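PDB 3RSI: putative enoyl-CoA hydratase/isomerase from Mycobacterium abscessus, which probably acts as a hydro-lyase of the enoyl-CoA hydratase/isomerase family in lipid metabolism. Local coordinates for residues Ala8-Val13 / Ala32-Met37; Ile126-Glu131 / Val184-Pro189. All coordinates share one frame; numbering follows the deposited sequence.

Interaction 1: Ala8-Val13 / Ala32-Met37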
loop_
_atom_site.group_PDB
_atom_site.type_symbol
_atom_site.label_atom_id
_atom_site.label_comp_id
_atom_site.label_asym_id
_atom_site.label_seq_id
_atom_site.Cartn_x
_atom_site.Cartn_y
_atom_site.Cartn_z
ATOM N N ALA B 8 -38.889 -7.508 3.754
ATOM C CA ALA B 8 -38.511 -8.371 4.915
ATOM C C ALA B 8 -37.298 -9.260 4.624
ATOM O O ALA B 8 -36.605 -9.677 5.566
ATOM C CB ALA B 8 -39.700 -9.231 5.353
ATOM N N ARG B 9 -37.049 -9.563 3.342
ATOM C CA ARG B 9 -35.897 -10.403 2.930
ATOM C C ARG B 9 -34.596 -9.896 3.570
ATOM O O ARG B 9 -34.462 -8.706 3.810
ATOM C CB ARG B 9 -35.756 -10.419 1.402
ATOM C CG ARG B 9 -35.444 -11.787 0.826
ATOM C CD ARG B 9 -35.489 -11.792 -0.706
ATOM N NE ARG B 9 -34.215 -11.334 -1.242
ATOM C CZ ARG B 9 -33.335 -12.071 -1.929
ATOM N NH1 ARG B 9 -32.205 -11.509 -2.321
ATOM N NH2 ARG B 9 -33.568 -13.351 -2.236
ATOM N N GLU B 10 -33.650 -10.792 3.858
ATOM C CA GLU B 10 -32.429 -10.393 4.579
ATOM C C GLU B 10 -31.434 -9.659 3.688
ATOM O O GLU B 10 -30.602 -8.873 4.175
ATOM C CB GLU B 10 -31.771 -11.592 5.262
ATOM C CG GLU B 10 -32.601 -12.143 6.404
ATOM C CD GLU B 10 -32.021 -13.402 6.965
ATOM O OE1 GLU B 10 -30.878 -13.349 7.442
ATOM O OE2 GLU B 10 -32.693 -14.447 6.917
ATOM N N LEU B 11 -31.516 -9.919 2.383
ATOM C CA LEU B 11 -30.822 -9.088 1.408
ATOM C C LEU B 11 -31.824 -8.547 0.396
ATOM O O LEU B 11 -32.386 -9.315 -0.408
ATOM C CB LEU B 11 -29.717 -9.878 0.726
ATOM C CG LEU B 11 -28.765 -9.122 -0.195
ATOM C CD1 LEU B 11 -27.793 -8.278 0.627
ATOM C CD2 LEU B 11 -27.991 -10.109 -1.102
ATOM N N LEU B 12 -32.069 -7.238 0.451
ATOM C CA LEU B 12 -32.918 -6.580 -0.529
ATOM C C LEU B 12 -32.157 -6.366 -1.838
ATOM O O LEU B 12 -30.997 -5.969 -1.838
ATOM C CB LEU B 12 -33.446 -5.249 -0.015
ATOM C CG LEU B 12 -34.234 -5.295 1.295
ATOM C CD1 LEU B 12 -34.568 -3.874 1.756
ATOM C CD2 LEU B 12 -35.491 -6.137 1.134
ATOM N N VAL B 13 -32.818 -6.663 -2.948
ATOM C CA VAL B 13 -32.222 -6.510 -4.262
ATOM C C VAL B 13 -33.145 -5.609 -5.084
ATOM O O VAL B 13 -34.313 -5.949 -5.327
ATOM C CB VAL B 13 -32.007 -7.866 -4.953
ATOM C CG1 VAL B 13 -31.461 -7.670 -6.396
ATOM C CG2 VAL B 13 -31.074 -8.746 -4.122
ATOM N N ALA B 32 -26.187 -7.900 10.617
ATOM C CA ALA B 32 -25.207 -8.985 10.748
ATOM C C ALA B 32 -25.466 -10.064 9.708
ATOM O O ALA B 32 -26.619 -10.444 9.461
ATOM C CB ALA B 32 -25.248 -9.603 12.158
ATOM N N LEU B 33 -24.390 -10.551 9.111
ATOM C CA LEU B 33 -24.467 -11.667 8.178
ATOM C C LEU B 33 -25.141 -12.874 8.812
ATOM O O LEU B 33 -24.935 -13.157 9.967
ATOM C CB LEU B 33 -23.071 -12.079 7.750
ATOM C CG LEU B 33 -22.235 -11.034 7.004
ATOM C CD1 LEU B 33 -20.911 -11.691 6.545
ATOM C CD2 LEU B 33 -23.014 -10.427 5.822
ATOM N N SER B 34 -25.971 -13.562 8.043
ATOM C CA SER B 34 -26.533 -14.849 8.458
ATOM C C SER B 34 -26.321 -15.822 7.307
ATOM O O SER B 34 -26.025 -15.402 6.186
ATOM C CB SER B 34 -28.018 -14.712 8.733
ATOM O OG SER B 34 -28.698 -14.295 7.557
ATOM N N THR B 35 -26.485 -17.116 7.573
ATOM C CA THR B 35 -26.341 -18.128 6.528
ATOM C C THR B 35 -27.284 -17.791 5.382
ATOM O O THR B 35 -26.908 -17.858 4.220
ATOM C CB THR B 35 -26.659 -19.525 7.064
ATOM O OG1 THR B 35 -27.974 -19.513 7.627
ATOM C CG2 THR B 35 -25.653 -19.930 8.139
ATOM N N ASN B 36 -28.499 -17.391 5.730
ATOM C CA ASN B 36 -29.505 -16.952 4.775
ATOM C C ASN B 36 -29.072 -15.802 3.866
ATOM O O ASN B 36 -29.220 -15.872 2.644
ATOM C CB ASN B 36 -30.740 -16.486 5.544
ATOM C CG ASN B 36 -32.007 -16.885 4.895
ATOM O OD1 ASN B 36 -32.159 -16.753 3.680
ATOM N ND2 ASN B 36 -32.960 -17.380 5.705
ATOM N N MET B 37 -28.593 -14.730 4.487
ATOM C CA MET B 37 -28.088 -13.564 3.779
ATOM C C MET B 37 -26.929 -13.971 2.874
ATOM O O MET B 37 -26.821 -13.498 1.752
ATOM C CB MET B 37 -27.628 -12.472 4.764
ATOM C CG MET B 37 -27.428 -11.120 4.086
ATOM S SD MET B 37 -26.670 -9.872 5.092
ATOM C CE MET B 37 -27.919 -9.754 6.390
#
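Glu10 lays its carboxylate against the first turn of helix 35-50, where it overlaps Ser34 and Asn36. Glu10 CG stands anti to its own carbonyl carbon (chi1 -68°), and the chain runs extended from there toward the helix start. The two carboxylate oxygens divide the work. Ser34 OG donates a hydrogen bond to Glu10 OE1. This bond is modelled very short, so its exact length is doubtful. Glu10 OE2 sits close to Asn36 CB, at 3.1 Å. It is also 3.2 Å from Asn36 ND2, but the angle is too poor for a hydrogen bond. The Glu10 and Asn36 side chains cross at about a right angle, and their carboxylate and amide planes are 62° apart.

Ser34 is the N-cap of helix 35-50. Its OG lies between its own backbone N and carbonyl carbon. There it accepts from Met37 N at 3.1 Å, with a nearly straight N-H...O angle of 168°. The hydroxyl therefore links the helix start to Glu10. Beside the Glu10 backbone, the Met37 chain bends at its last torsion, and its CE comes to 3.6 Å from Glu10 O. Met37 CG packs at 4.3 Å from Leu11 CB, at the start of strand 11-16. The backbone N of Leu11 is bonded to Gln40 OE1, one turn further along the helix.

The contact joins the segment leading into strand 11-16 to the start of helix 35-50, which follows the antiparallel pair 11-16 and 19-24. Lying at the N-terminal end of the helix, the Glu10 carboxylate is probably favoured in its charged form. Arg26, in a long and weak ion pair with Glu10 OE1, may add to this.

Interaction 2: Ile126-Glu131 / Val184-Pro189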
loop_
_atom_site.group_PDB
_atom_site.type_symbol
_atom_site.label_atom_id
_atom_site.label_comp_id
_atom_site.label_asym_id
_atom_site.label_seq_id
_atom_site.Cartn_x
_atom_site.Cartn_y
_atom_site.Cartn_z
ATOM N N ILE B 126 2.679 -2.692 15.265
ATOM C CA ILE B 126 1.861 -1.551 15.665
ATOM C C ILE B 126 2.838 -0.472 16.111
ATOM O O ILE B 126 3.814 -0.760 16.808
ATOM C CB ILE B 126 0.904 -1.936 16.830
ATOM C CG1 ILE B 126 -0.035 -3.071 16.391
ATOM C CG2 ILE B 126 0.108 -0.725 17.324
ATOM C CD1 ILE B 126 -0.736 -3.806 17.559
ATOM N N ARG B 127 2.604 0.762 15.686
ATOM C CA ARG B 127 3.658 1.776 15.770
ATOM C C ARG B 127 3.103 3.094 16.250
ATOM O O ARG B 127 2.209 3.659 15.620
ATOM C CB ARG B 127 4.312 1.956 14.399
ATOM C CG ARG B 127 4.979 0.694 13.874
ATOM C CD ARG B 127 5.299 0.744 12.391
ATOM N NE ARG B 127 5.580 -0.601 11.854
ATOM C CZ ARG B 127 5.665 -0.913 10.564
ATOM N NH1 ARG B 127 5.514 0.022 9.640
ATOM N NH2 ARG B 127 5.890 -2.169 10.195
ATOM N N VAL B 128 3.654 3.573 17.361
ATOM C CA VAL B 128 3.266 4.838 17.957
ATOM C C VAL B 128 4.451 5.802 17.862
ATOM O O VAL B 128 5.560 5.494 18.337
ATOM C CB VAL B 128 2.908 4.678 19.451
ATOM C CG1 VAL B 128 2.466 6.041 20.037
ATOM C CG2 VAL B 128 1.822 3.612 19.629
ATOM N N SER B 129 4.221 6.968 17.267
ATOM C CA SER B 129 5.287 7.963 17.129
ATOM C C SER B 129 5.105 9.164 18.045
ATOM O O SER B 129 4.070 9.849 18.026
ATOM C CB SER B 129 5.375 8.465 15.689
ATOM O OG SER B 129 6.428 9.396 15.545
ATOM N N ASP B 130 6.148 9.441 18.813
ATOM C CA ASP B 130 6.287 10.735 19.455
ATOM C C ASP B 130 6.175 11.825 18.381
ATOM O O ASP B 130 6.708 11.694 17.283
ATOM C CB ASP B 130 7.654 10.831 20.144
ATOM C CG ASP B 130 7.775 12.032 21.042
ATOM O OD1 ASP B 130 7.939 13.151 20.526
ATOM O OD2 ASP B 130 7.738 11.847 22.273
ATOM N N GLU B 131 5.448 12.879 18.725
ATOM C CA GLU B 131 5.388 14.140 17.996
ATOM C C GLU B 131 6.708 14.575 17.334
ATOM O O GLU B 131 6.725 15.114 16.224
ATOM C CB GLU B 131 5.060 15.222 19.042
ATOM C CG GLU B 131 4.180 16.274 18.607
ATOM C CD GLU B 131 4.022 17.338 19.678
ATOM O OE1 GLU B 131 4.108 17.051 20.913
ATOM O OE2 GLU B 131 3.806 18.480 19.261
ATOM N N VAL B 184 3.675 4.828 10.414
ATOM C CA VAL B 184 3.237 4.631 11.799
ATOM C C VAL B 184 1.721 4.774 11.878
ATOM O O VAL B 184 1.090 5.340 10.969
ATOM C CB VAL B 184 3.934 5.622 12.761
ATOM C CG1 VAL B 184 5.472 5.475 12.661
ATOM C CG2 VAL B 184 3.525 7.062 12.474
ATOM N N GLY B 185 1.143 4.286 12.971
ATOM C CA GLY B 185 -0.299 4.272 13.143
ATOM C C GLY B 185 -0.848 5.327 14.080
ATOM O O GLY B 185 -2.061 5.519 14.135
ATOM N N HIS B 186 0.033 5.992 14.831
ATOM C CA HIS B 186 -0.350 7.049 15.757
ATOM C C HIS B 186 0.774 8.106 15.846
ATOM O O HIS B 186 1.969 7.775 15.724
ATOM C CB HIS B 186 -0.529 6.481 17.173
ATOM C CG HIS B 186 -1.614 5.461 17.290
ATOM N ND1 HIS B 186 -2.925 5.799 17.542
ATOM C CD2 HIS B 186 -1.585 4.113 17.150
ATOM C CE1 HIS B 186 -3.652 4.696 17.569
ATOM N NE2 HIS B 186 -2.863 3.663 17.329
ATOM N N VAL B 187 0.384 9.360 16.062
ATOM C CA VAL B 187 1.320 10.403 16.484
ATOM C C VAL B 187 0.767 10.999 17.767
ATOM O O VAL B 187 -0.403 11.416 17.810
ATOM C CB VAL B 187 1.513 11.537 15.451
ATOM C CG1 VAL B 187 2.566 12.564 15.968
ATOM C CG2 VAL B 187 1.931 10.993 14.134
ATOM N N VAL B 188 1.587 11.030 18.813
ATOM C CA VAL B 188 1.102 11.408 20.142
ATOM C C VAL B 188 1.966 12.537 20.730
ATOM O O VAL B 188 3.069 12.754 20.250
ATOM C CB VAL B 188 1.110 10.191 21.070
ATOM C CG1 VAL B 188 0.199 9.059 20.506
ATOM C CG2 VAL B 188 2.546 9.693 21.315
ATOM N N PRO B 189 1.465 13.251 21.768
ATOM C CA PRO B 189 2.244 14.341 22.356
ATOM C C PRO B 189 3.594 13.890 22.909
ATOM O O PRO B 189 3.735 12.758 23.397
ATOM C CB PRO B 189 1.341 14.878 23.488
ATOM C CG PRO B 189 -0.050 14.520 23.084
ATOM C CD PRO B 189 0.073 13.237 22.267
#
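Ser129 and Val187 pair side by side in neighbouring parallel strands, and Ser129 uses both of its backbone polar atoms across the gap. Its N donates to His186 O at 2.8 Å, and its O accepts from Val188 N at 2.9 Å. The same oxygen also receives a CA-H...O contact from Val187 CA, 3.2 Å away. Further on, Glu131 N donates to Val188 O at 2.8 Å. At the other end, Arg127 O takes Gly185 N at 2.9 Å. His186 N reaches that oxygen too, but the bond is weak.

Strand 126-130 runs between the parallel strands 105-109 and 186-188 in this crotonase-like fold. Its other edge bonds to Ala107 and Val109 of strand 105-109. The chain between the two strands passes through helices 150-157, 160-169 and 175-180 before it returns in parallel.

Several side-chain polar groups look outside the pair. Arg127 NH2 bonds to Thr124 O and Gln157 OE1, and its NH1 to Leu183 O. Asp130 OD1 takes His132 N and OD2 takes Gly191 N. Glu131 OE1 takes Ala190 N. His186 NE2 bonds to Glu165 of the second subunit, which also supplies Lys162 to Gly185 O. Ser129 OG stays local. With chi1 at -178° it lies beside its own carbonyl carbon and donates to Asp130 O at 2.9 Å, from above the carbonyl plane.

Val128 and Val188 cross at about a right angle on one face of the sheet, with Val128 CG1 3.8 Å from Val188 CG1. Ser129 and Val187 are on the other face. Ser129 CB lies 4.0 Å from Val184 CG2.

Along the chain, both segments of interaction 1 precede those of interaction 2. Their centres are about 40 Å apart, and their nearest atoms are about 24 Å apart, so the two do not touch. They lie on opposite sides of the centre of the chain. The centre of interaction 1 is about 27 Å from that point, and the centre of interaction 2 about 16 Å. Strand 11-16 and the pair 126-130/186-188 belong to different sheets; interaction 1 meets a helix start, interaction 2 is strand on strand. Both regions come near the second subunit, Leu33 through packing on its Leu95. No ligand or catalytic residue is placed at either contact.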